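Local structure of CYCLIN domain-containing protein (Chaetomium thermophilum, 6Z3U) at the interface of chains A and B. The protein is the cyclin H-type subunit of the CDK-activating kinase (CAK) complex, where it helps to activate the kinase CDK7 together with the MAT1 subunit. Sequence-based numbering; all coordinates share one arbitrary frame. Chains: chain A, CYCLIN domain-containing protein; chain B, RING-type domain-containing protein.

The interface of chains A and B. Residues chain A 12, 18, 22-23, 232-235; chain B 60, 62, 66.
B:Ile62, at the start of helix 62-67, pushes its branched side chain between two segments of chain A. One is the N-terminal stretch with A:Ser22 and A:Phe23; the other runs from A:Phe232 to A:Thr235. The CG2 methyl of B:Ile62 lies 3.4 Å from the backbone O of A:Phe23 and also meets that of A:Phe232. Its other branch carries CD1 to 3.5 Å from the hydroxyl OG of A:Ser22. CD1 also reaches the backbone N of A:Phe234, at 3.6 Å. The isoleucine packs by van der Waals contact on carbonyl oxygens, including that of A:His233 beside CB, and on carbons such as A:Ser22 CB.

In A:Tyr18, CG anti to the backbone N (chi1 177°) turns the ring between B:Val60 and B:Lys66. CE1 lies 3.6 Å from CG1 of B:Val60, which approaches from one side of the ring plane. On the other side, CE of B:Lys66 lies 3.8 Å above the plane, toward the rim. The lysine chain bends at chi2 and lays CG, CD and CE along the backbone O of A:Ser22, 3.4 Å from CE. Its NZ makes a weak hydrogen bond to A:Tyr18 O at 3.3 Å. An alanine at A:Tyr18 would probably leave B:Val60 CG1 and the aliphatic part of B:Lys66 without the ring they pack on, opening a gap between them.

Behind this shell, A:His233 ND1 donates to A:Phe23 O at 2.9 Å, tying the two chain A segments together beside B:Ile62. A:Thr235 CG2 lies toward the rim over one A:Tyr12 ring face, while its OG1 faces B:Val60. The patch docks the C-terminal helix of the MAT1 fragment on the cyclin and probably helps to hold the CAK complex together.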
ATOM      1  N   TYR A  12       2.481 -14.350   1.487  1.00 54.25           N
ATOM      2  CA  TYR A  12       1.963 -13.657   2.662  1.00 53.84           C
ATOM      3  C   TYR A  12       3.059 -13.436   3.699  1.00 53.14           C
ATOM      4  O   TYR A  12       3.134 -12.363   4.310  1.00 47.56           O
ATOM      5  CB  TYR A  12       0.804 -14.440   3.278  1.00 48.86           C
ATOM      6  CG  TYR A  12       0.226 -13.766   4.503  1.00 52.42           C
ATOM      7  CD1 TYR A  12      -0.758 -12.794   4.385  1.00 47.07           C
ATOM      8  CD2 TYR A  12       0.677 -14.089   5.777  1.00 60.64           C
ATOM      9  CE1 TYR A  12      -1.283 -12.168   5.500  1.00 44.53           C
ATOM     10  CE2 TYR A  12       0.158 -13.469   6.898  1.00 55.23           C
ATOM     11  CZ  TYR A  12      -0.820 -12.508   6.754  1.00 49.94           C
ATOM     12  OH  TYR A  12      -1.339 -11.890   7.868  1.00 57.90           O
ATOM     13  N   TYR A  18       3.347  -9.825   8.790  1.00 57.83           N
ATOM     14  CA  TYR A  18       3.797 -11.101   9.331  1.00 52.46           C
ATOM     15  C   TYR A  18       5.146 -10.982  10.031  1.00 46.80           C
ATOM     16  O   TYR A  18       5.307 -11.458  11.159  1.00 53.21           O
ATOM     17  CB  TYR A  18       3.881 -12.149   8.216  1.00 47.62           C
ATOM     18  CG  TYR A  18       4.416 -13.484   8.683  1.00 46.54           C
ATOM     19  CD1 TYR A  18       3.572 -14.432   9.246  1.00 54.49           C
ATOM     20  CD2 TYR A  18       5.763 -13.796   8.566  1.00 54.79           C
ATOM     21  CE1 TYR A  18       4.055 -15.656   9.678  1.00 63.99           C
ATOM     22  CE2 TYR A  18       6.257 -15.017   8.995  1.00 60.25           C
ATOM     23  CZ  TYR A  18       5.399 -15.943   9.551  1.00 61.42           C
ATOM     24  OH  TYR A  18       5.886 -17.158   9.979  1.00 56.16           O
ATOM     25  N   SER A  22       3.154  -9.851  13.730  1.00 55.74           N
ATOM     26  CA  SER A  22       2.534 -11.150  13.967  1.00 60.29           C
ATOM     27  C   SER A  22       3.382 -11.881  14.994  1.00 56.79           C
ATOM     28  O   SER A  22       4.570 -12.121  14.759  1.00 57.13           O
ATOM     29  CB  SER A  22       2.416 -11.965  12.675  1.00 69.79           C
ATOM     30  OG  SER A  22       1.444 -11.410  11.801  1.00 58.93           O
ATOM     31  N   PHE A  23       2.777 -12.215  16.133  1.00 64.59           N
ATOM     32  CA  PHE A  23       3.481 -12.859  17.229  1.00 68.74           C
ATOM     33  C   PHE A  23       2.582 -13.921  17.845  1.00 69.47           C
ATOM     34  O   PHE A  23       1.413 -14.068  17.479  1.00 68.57           O
ATOM     35  CB  PHE A  23       3.899 -11.849  18.306  1.00 66.84           C
ATOM     36  CG  PHE A  23       4.187 -10.477  17.772  1.00 71.13           C
ATOM     37  CD1 PHE A  23       5.435 -10.168  17.257  1.00 85.19           C
ATOM     38  CD2 PHE A  23       3.214  -9.491  17.799  1.00 64.54           C
ATOM     39  CE1 PHE A  23       5.704  -8.903  16.767  1.00 83.40           C
ATOM     40  CE2 PHE A  23       3.478  -8.223  17.313  1.00 63.15           C
ATOM     41  CZ  PHE A  23       4.725  -7.928  16.799  1.00 68.18           C
ATOM     42  N   PHE A 232      -2.988 -10.223  15.286  1.00 54.87           N
ATOM     43  CA  PHE A 232      -1.629 -10.554  15.692  1.00 56.95           C
ATOM     44  C   PHE A 232      -1.339 -12.049  15.645  1.00 57.66           C
ATOM     45  O   PHE A 232      -0.169 -12.435  15.537  1.00 58.88           O
ATOM     46  CB  PHE A 232      -1.353 -10.046  17.112  1.00 54.39           C
ATOM     47  CG  PHE A 232      -1.507  -8.560  17.270  1.00 47.60           C
ATOM     48  CD1 PHE A 232      -0.728  -7.685  16.532  1.00 44.67           C
ATOM     49  CD2 PHE A 232      -2.415  -8.041  18.175  1.00 39.90           C
ATOM     50  CE1 PHE A 232      -0.867  -6.319  16.682  1.00 38.57           C
ATOM     51  CE2 PHE A 232      -2.557  -6.678  18.329  1.00 39.15           C
ATOM     52  CZ  PHE A 232      -1.781  -5.816  17.583  1.00 37.63           C
ATOM     53  N   HIS A 233      -2.368 -12.895  15.716  1.00 61.76           N
ATOM     54  CA  HIS A 233      -2.177 -14.334  15.794  1.00 61.87           C
ATOM     55  C   HIS A 233      -2.752 -15.102  14.615  1.00 61.18           C
ATOM     56  O   HIS A 233      -2.500 -16.309  14.510  1.00 54.22           O
ATOM     57  CB  HIS A 233      -2.807 -14.877  17.087  1.00 65.49           C
ATOM     58  CG  HIS A 233      -2.475 -14.068  18.301  1.00 57.82           C
ATOM     59  ND1 HIS A 233      -1.180 -13.847  18.718  1.00 52.53           N
ATOM     60  CD2 HIS A 233      -3.270 -13.422  19.187  1.00 64.11           C
ATOM     61  CE1 HIS A 233      -1.192 -13.101  19.808  1.00 63.41           C
ATOM     62  NE2 HIS A 233      -2.448 -12.830  20.114  1.00 64.47           N
ATOM     63  N   PHE A 234      -3.503 -14.455  13.728  1.00 55.52           N
ATOM     64  CA  PHE A 234      -4.174 -15.152  12.642  1.00 51.12           C
ATOM     65  C   PHE A 234      -4.086 -14.332  11.365  1.00 49.88           C
ATOM     66  O   PHE A 234      -3.936 -13.108  11.396  1.00 50.47           O
ATOM     67  CB  PHE A 234      -5.640 -15.438  12.989  1.00 48.01           C
ATOM     68  CG  PHE A 234      -5.816 -16.189  14.276  1.00 49.92           C
ATOM     69  CD1 PHE A 234      -5.601 -17.556  14.330  1.00 52.74           C
ATOM     70  CD2 PHE A 234      -6.196 -15.529  15.432  1.00 54.50           C
ATOM     71  CE1 PHE A 234      -5.761 -18.250  15.514  1.00 58.10           C
ATOM     72  CE2 PHE A 234      -6.359 -16.218  16.618  1.00 65.81           C
ATOM     73  CZ  PHE A 234      -6.141 -17.581  16.658  1.00 69.44           C
ATOM     74  N   THR A 235      -4.168 -15.022  10.256  1.00 52.30           N
ATOM     75  CA  THR A 235      -4.101 -14.485   8.907  1.00 44.10           C
ATOM     76  C   THR A 235      -5.481 -14.015   8.458  1.00 46.46           C
ATOM     77  O   THR A 235      -6.499 -14.559   8.897  1.00 58.32           O
ATOM     78  CB  THR A 235      -3.581 -15.559   7.956  1.00 48.65           C
ATOM     79  OG1 THR A 235      -2.275 -15.972   8.381  1.00 56.68           O
ATOM     80  CG2 THR A 235      -3.496 -15.056   6.531  1.00 56.09           C
TER
ATOM     81  N   VAL B  60      -0.669 -20.649   7.242  1.00 56.55           N
ATOM     82  CA  VAL B  60       0.356 -19.884   7.943  1.00 57.94           C
ATOM     83  C   VAL B  60      -0.053 -19.854   9.412  1.00 53.91           C
ATOM     84  O   VAL B  60      -0.966 -19.127   9.802  1.00 62.22           O
ATOM     85  CB  VAL B  60       0.513 -18.478   7.362  1.00 58.24           C
ATOM     86  CG1 VAL B  60       1.319 -17.596   8.306  1.00 61.23           C
ATOM     87  CG2 VAL B  60       1.188 -18.545   6.004  1.00 59.88           C
ATOM     88  N   ILE B  62       0.726 -18.625  12.709  1.00 67.31           N
ATOM     89  CA  ILE B  62       1.576 -17.559  13.233  1.00 60.82           C
ATOM     90  C   ILE B  62       2.181 -17.963  14.571  1.00 72.53           C
ATOM     91  O   ILE B  62       3.382 -17.785  14.808  1.00 72.07           O
ATOM     92  CB  ILE B  62       0.773 -16.248  13.345  1.00 62.74           C
ATOM     93  CG1 ILE B  62       0.542 -15.663  11.948  1.00 65.11           C
ATOM     94  CG2 ILE B  62       1.488 -15.256  14.257  1.00 65.25           C
ATOM     95  CD1 ILE B  62      -0.351 -14.437  11.919  1.00 73.46           C
ATOM     96  N   LYS B  66       6.263 -18.573  14.809  1.00 76.08           N
ATOM     97  CA  LYS B  66       7.061 -17.544  15.468  1.00 74.38           C
ATOM     98  C   LYS B  66       7.743 -18.062  16.728  1.00 78.35           C
ATOM     99  O   LYS B  66       8.852 -17.623  17.051  1.00 64.63           O
ATOM    100  CB  LYS B  66       6.188 -16.332  15.799  1.00 68.53           C
ATOM    101  CG  LYS B  66       5.780 -15.511  14.578  1.00 66.91           C
ATOM    102  CD  LYS B  66       6.979 -14.819  13.936  1.00 60.60           C
ATOM    103  CE  LYS B  66       6.580 -14.021  12.707  1.00 50.21           C
ATOM    104  NZ  LYS B  66       7.767 -13.414  12.043  1.00 50.24           N
TER